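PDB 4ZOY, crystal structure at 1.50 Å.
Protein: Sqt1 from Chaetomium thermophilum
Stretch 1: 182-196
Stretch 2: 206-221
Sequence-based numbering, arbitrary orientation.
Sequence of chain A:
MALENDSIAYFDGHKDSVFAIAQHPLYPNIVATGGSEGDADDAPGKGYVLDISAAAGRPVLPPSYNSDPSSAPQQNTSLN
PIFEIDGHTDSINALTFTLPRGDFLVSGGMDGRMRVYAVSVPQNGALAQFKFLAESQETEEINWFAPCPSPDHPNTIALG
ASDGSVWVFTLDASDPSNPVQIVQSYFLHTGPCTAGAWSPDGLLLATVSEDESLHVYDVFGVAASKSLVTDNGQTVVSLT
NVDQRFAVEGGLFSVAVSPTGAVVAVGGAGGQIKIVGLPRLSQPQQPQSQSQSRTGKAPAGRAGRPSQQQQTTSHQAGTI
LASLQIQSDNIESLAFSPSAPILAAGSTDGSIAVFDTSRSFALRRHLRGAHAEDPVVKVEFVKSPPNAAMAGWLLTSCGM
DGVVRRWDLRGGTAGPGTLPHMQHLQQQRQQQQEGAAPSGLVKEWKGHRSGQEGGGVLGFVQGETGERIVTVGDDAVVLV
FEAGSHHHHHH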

# COMPACT_ATOMS: atom_id res chain seq x y z
N ILE A 182 15.59 -12.76 -10.95
CA ILE A 182 15.64 -11.33 -11.00
C ILE A 182 15.21 -10.82 -12.38
O ILE A 182 15.91 -11.03 -13.38
N VAL A 183 14.06 -10.15 -12.45
CA VAL A 183 13.57 -9.57 -13.71
C VAL A 183 14.25 -8.24 -14.00
O VAL A 183 14.68 -7.98 -15.14
N GLN A 184 14.34 -7.39 -12.98
CA GLN A 184 14.99 -6.09 -13.09
C GLN A 184 15.65 -5.69 -11.78
O GLN A 184 15.19 -6.07 -10.71
N SER A 185 16.72 -4.91 -11.89
CA SER A 185 17.30 -4.22 -10.74
C SER A 185 17.68 -2.83 -11.21
O SER A 185 18.57 -2.66 -12.05
N TYR A 186 16.98 -1.83 -10.68
CA TYR A 186 17.15 -0.45 -11.10
C TYR A 186 17.83 0.38 -10.02
O TYR A 186 17.54 0.21 -8.84
N PHE A 187 18.70 1.30 -10.44
CA PHE A 187 19.46 2.13 -9.52
C PHE A 187 19.42 3.58 -9.94
O PHE A 187 20.45 4.26 -9.99
N LEU A 188 18.23 4.07 -10.23
CA LEU A 188 18.06 5.43 -10.73
C LEU A 188 17.83 6.45 -9.62
O LEU A 188 18.39 7.54 -9.67
N HIS A 189 17.00 6.11 -8.62
CA HIS A 189 16.86 6.99 -7.45
C HIS A 189 18.21 7.11 -6.75
O HIS A 189 18.96 6.14 -6.71
N THR A 190 18.49 8.28 -6.16
CA THR A 190 19.75 8.50 -5.45
C THR A 190 19.56 8.63 -3.94
O THR A 190 20.53 8.83 -3.20
N GLY A 191 18.32 8.55 -3.49
CA GLY A 191 18.00 8.50 -2.08
C GLY A 191 16.96 7.41 -1.87
O GLY A 191 16.52 6.80 -2.84
N PRO A 192 16.56 7.17 -0.61
CA PRO A 192 15.61 6.10 -0.30
C PRO A 192 14.39 6.08 -1.22
O PRO A 192 13.80 7.12 -1.51
N CYS A 193 14.06 4.90 -1.71
CA CYS A 193 12.86 4.72 -2.51
C CYS A 193 11.68 4.47 -1.57
O CYS A 193 11.62 3.45 -0.88
N THR A 194 10.76 5.43 -1.54
CA THR A 194 9.76 5.49 -0.48
C THR A 194 8.46 4.77 -0.81
O THR A 194 7.73 4.35 0.10
N ALA A 195 8.16 4.62 -2.10
CA ALA A 195 6.90 4.01 -2.51
C ALA A 195 6.95 3.55 -3.95
O ALA A 195 7.72 4.08 -4.76
N GLY A 196 6.08 2.60 -4.28
CA GLY A 196 5.95 2.07 -5.62
C GLY A 196 4.53 1.66 -5.93
O GLY A 196 3.78 1.26 -5.04
N ALA A 206 5.84 2.46 -11.24
CA ALA A 206 6.19 3.82 -10.86
C ALA A 206 6.71 3.87 -9.44
O ALA A 206 6.04 3.39 -8.53
N THR A 207 7.90 4.42 -9.26
CA THR A 207 8.48 4.55 -7.92
C THR A 207 8.97 5.96 -7.67
O THR A 207 9.33 6.71 -8.59
N VAL A 208 8.96 6.33 -6.40
CA VAL A 208 9.35 7.68 -5.98
C VAL A 208 10.36 7.62 -4.85
O VAL A 208 10.53 6.58 -4.21
N SER A 209 11.01 8.75 -4.61
CA SER A 209 12.14 8.81 -3.70
C SER A 209 12.17 10.09 -2.88
O SER A 209 11.65 11.13 -3.31
N GLU A 210 12.77 9.99 -1.69
CA GLU A 210 13.10 11.16 -0.88
C GLU A 210 13.91 12.19 -1.65
O GLU A 210 13.89 13.37 -1.32
N ASP A 211 14.63 11.76 -2.69
CA ASP A 211 15.48 12.66 -3.47
C ASP A 211 14.68 13.45 -4.52
O ASP A 211 15.27 14.19 -5.32
N GLU A 212 13.36 13.26 -4.50
CA GLU A 212 12.37 14.01 -5.29
C GLU A 212 12.16 13.46 -6.70
O GLU A 212 11.40 14.02 -7.48
N SER A 213 12.80 12.33 -7.02
CA SER A 213 12.63 11.76 -8.36
C SER A 213 11.48 10.75 -8.47
O SER A 213 11.09 10.09 -7.49
N LEU A 214 10.93 10.68 -9.68
CA LEU A 214 9.94 9.70 -10.11
C LEU A 214 10.50 8.96 -11.31
O LEU A 214 10.91 9.59 -12.27
N HIS A 215 10.50 7.63 -11.26
CA HIS A 215 10.86 6.82 -12.42
C HIS A 215 9.76 5.81 -12.65
O HIS A 215 9.25 5.20 -11.71
N VAL A 216 9.39 5.63 -13.92
CA VAL A 216 8.37 4.67 -14.26
C VAL A 216 9.00 3.64 -15.20
O VAL A 216 9.27 3.93 -16.36
N TYR A 217 9.23 2.44 -14.67
CA TYR A 217 10.04 1.44 -15.36
C TYR A 217 9.25 0.59 -16.33
O TYR A 217 8.14 0.15 -16.03
N ASP A 218 9.86 0.37 -17.49
CA ASP A 218 9.35 -0.55 -18.50
C ASP A 218 9.75 -1.99 -18.15
O ASP A 218 10.68 -2.54 -18.74
N VAL A 219 9.05 -2.58 -17.19
CA VAL A 219 9.56 -3.76 -16.51
C VAL A 219 9.73 -4.97 -17.45
O VAL A 219 10.69 -5.74 -17.31
N PHE A 220 8.82 -5.12 -18.40
CA PHE A 220 8.84 -6.30 -19.27
C PHE A 220 9.21 -5.99 -20.71
O PHE A 220 9.03 -6.84 -21.58
N GLY A 221 9.72 -4.78 -20.96
CA GLY A 221 10.31 -4.46 -22.25
C GLY A 221 9.33 -4.05 -23.33
O GLY A 221 9.71 -3.83 -24.48

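The apolar centre of the contact is a pair of tyrosines. Tyr186 and Tyr217 both point toward the opposing stretch, both with chi1 m, and their rings form an offset stack, with centroids 3.9 Å apart and planes 11° from parallel; Tyr186 CE2 lies 3.4 Å from Tyr217 CG. Flat aromatic side chains suit this place because they fill the wide gap between strands 182-186 and 214-218, whose axes come no nearer than 9.8 Å. Leu188 (m, t) extends the cluster: its CD1 meets the edge of the Tyr217 ring at CE1, 4.1 Å away, while its CB sits over the face of His215, 3.7 Å from the ring centroid. Beyond the tyrosines, Val183 (t) brings CG1 to 4.2 Å from both Val219 CG1 and Phe220 CE1.

His189 (m) joins this core to the polar network. Its CA-to-CB bond points sideways, but the ring reaches into stretch 2, with Ser209 CB over one face. Its two nitrogens let it bridge two hydroxyls: ND1 donates to Ser213 OG (2.8 Å), and NE2 hydrogen-bonds Thr207 OG1 (2.7 Å). Ser213 OG in turn donates to Asp211 OD1 (2.5 Å), leaving OD2 of that p-rotamer carboxylate to accept from Thr190 N (2.8 Å) and Thr190 OG1 (2.7 Å). Asp211 thus ties the loop to the turn.

Along the paired strands, Ala195 CB packs 3.9 Å from Val208 CG2 on one face; on the other, Gly196 CA lies 4.0 Å from Thr207 CG2, where a CB on the glycine would come tight against that methyl.

At the other polar edge, Gln184 (m, m) donates through NE2 to Val219 O (2.8 Å). Water 1 extends this link, accepting a weak bond from Gln184 NE2 (3.1 Å) and donating to Asp218 O (3.2 Å). Two more waters bridge the stretches nearer the centre. Water 4 accepts from His189 N (3.0 Å) and hydrogen-bonds Tyr217 OH (3.0 Å); water 3 donates to Leu188 O (2.8 Å) and hydrogen-bonds His215 NE2 (2.9 Å).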

# COMPACT_ATOMS: atom_id res chain seq x y z
CB ILE A 182 17.03 -10.84 -10.69
CG1 ILE A 182 17.49 -11.40 -9.35
CG2 ILE A 182 17.07 -9.33 -10.73
CD1 ILE A 182 18.84 -10.88 -8.94
CB VAL A 183 12.06 -9.38 -13.66
CG1 VAL A 183 11.54 -8.79 -14.98
CG2 VAL A 183 11.37 -10.70 -13.35
CB GLN A 184 13.99 -4.98 -13.46
CG GLN A 184 13.22 -5.18 -14.73
CD GLN A 184 14.02 -4.87 -15.98
OE1 GLN A 184 15.19 -4.47 -15.91
NE2 GLN A 184 13.39 -5.04 -17.13
CB SER A 185 18.51 -4.97 -10.18
OG SER A 185 19.57 -5.03 -11.12
CB TYR A 186 15.81 0.20 -11.40
CG TYR A 186 14.99 -0.45 -12.48
CD1 TYR A 186 15.36 -0.36 -13.82
CD2 TYR A 186 13.81 -1.11 -12.17
CE1 TYR A 186 14.59 -0.94 -14.81
CE2 TYR A 186 13.04 -1.69 -13.15
CZ TYR A 186 13.43 -1.59 -14.47
OH TYR A 186 12.64 -2.16 -15.45
CB PHE A 187 20.92 1.63 -9.45
CG PHE A 187 21.02 0.17 -9.10
CD1 PHE A 187 20.98 -0.24 -7.78
CD2 PHE A 187 21.13 -0.78 -10.10
CE1 PHE A 187 21.06 -1.58 -7.46
CE2 PHE A 187 21.21 -2.13 -9.78
CZ PHE A 187 21.17 -2.52 -8.46
CB LEU A 188 16.92 5.48 -11.75
CG LEU A 188 17.18 4.68 -13.03
CD1 LEU A 188 16.06 4.86 -14.03
CD2 LEU A 188 18.52 5.05 -13.65
CB HIS A 189 15.84 6.47 -6.45
CG HIS A 189 14.44 6.35 -6.98
ND1 HIS A 189 13.74 7.41 -7.53
CD2 HIS A 189 13.58 5.30 -6.97
CE1 HIS A 189 12.52 7.00 -7.85
NE2 HIS A 189 12.40 5.73 -7.52
CB THR A 190 20.49 9.77 -5.96
OG1 THR A 190 19.83 10.95 -5.50
CG2 THR A 190 20.56 9.78 -7.48
CB PRO A 192 15.18 6.43 1.14
CG PRO A 192 16.40 7.09 1.72
CD PRO A 192 17.01 7.88 0.60
CB CYS A 193 13.03 3.56 -3.49
SG CYS A 193 11.55 3.26 -4.49
CB THR A 194 9.42 6.94 -0.14
OG1 THR A 194 9.14 7.64 -1.36
CG2 THR A 194 10.58 7.61 0.56
CB ALA A 195 5.71 4.99 -2.33
CB ALA A 206 4.98 4.72 -11.01
CB THR A 207 9.62 3.54 -7.69
OG1 THR A 207 10.74 3.87 -8.52
CG2 THR A 207 9.15 2.12 -7.99
CB VAL A 208 8.13 8.50 -5.53
CG1 VAL A 208 7.21 8.75 -6.71
CG2 VAL A 208 7.38 7.80 -4.39
CB SER A 209 13.46 8.68 -4.49
OG SER A 209 14.61 8.89 -3.68
CB GLU A 210 13.88 10.74 0.37
CG GLU A 210 13.05 10.00 1.40
CD GLU A 210 13.82 9.65 2.66
OE1 GLU A 210 14.97 10.11 2.83
OE2 GLU A 210 13.26 8.90 3.49
CB ASP A 211 16.63 11.86 -4.12
CG ASP A 211 16.26 11.20 -5.44
OD1 ASP A 211 15.06 11.10 -5.81
OD2 ASP A 211 17.19 10.75 -6.15
CB GLU A 212 12.73 15.51 -5.33
CG GLU A 212 12.79 16.10 -3.91
CD GLU A 212 13.37 17.49 -3.82
OE1 GLU A 212 13.29 18.25 -4.81
OE2 GLU A 212 13.88 17.84 -2.74
CB SER A 213 13.93 11.11 -8.85
OG SER A 213 14.36 10.06 -8.02
CB LEU A 214 8.62 10.37 -10.50
CG LEU A 214 7.65 9.61 -11.40
CD1 LEU A 214 6.96 8.47 -10.64
CD2 LEU A 214 6.58 10.53 -12.00
CB HIS A 215 12.21 6.14 -12.24
CG HIS A 215 13.33 7.10 -12.11
ND1 HIS A 215 13.82 7.82 -13.18
CD2 HIS A 215 14.04 7.51 -11.03
CE1 HIS A 215 14.79 8.61 -12.77
NE2 HIS A 215 14.94 8.45 -11.47
CB VAL A 216 7.15 5.33 -14.92
CG1 VAL A 216 6.08 4.30 -15.18
CG2 VAL A 216 6.60 6.45 -14.00
CB TYR A 217 10.74 0.51 -14.36
CG TYR A 217 11.38 1.24 -13.21
CD1 TYR A 217 12.60 1.89 -13.36
CD2 TYR A 217 10.76 1.27 -11.98
CE1 TYR A 217 13.17 2.57 -12.29
CE2 TYR A 217 11.31 1.94 -10.92
CZ TYR A 217 12.52 2.59 -11.08
OH TYR A 217 13.05 3.26 -10.00
CB ASP A 218 9.91 -0.16 -19.87
CG ASP A 218 9.43 -1.06 -21.00
OD1 ASP A 218 8.27 -1.52 -20.95
OD2 ASP A 218 10.22 -1.27 -21.95
CB VAL A 219 8.64 -4.14 -15.34
CG1 VAL A 219 9.02 -5.49 -14.75
CG2 VAL A 219 8.73 -3.05 -14.27
CB PHE A 220 7.49 -7.00 -19.19
CG PHE A 220 7.13 -7.45 -17.80
CD1 PHE A 220 7.74 -8.56 -17.23
CD2 PHE A 220 6.21 -6.75 -17.05
CE1 PHE A 220 7.43 -8.96 -15.93
CE2 PHE A 220 5.88 -7.14 -15.76
CZ PHE A 220 6.49 -8.24 -15.19
O HOH W 1 13.21 -4.00 -20.00
O HOH W 2 13.37 -1.33 -17.95
O HOH W 3 17.12 9.94 -10.39
O HOH W 4 15.81 3.31 -8.77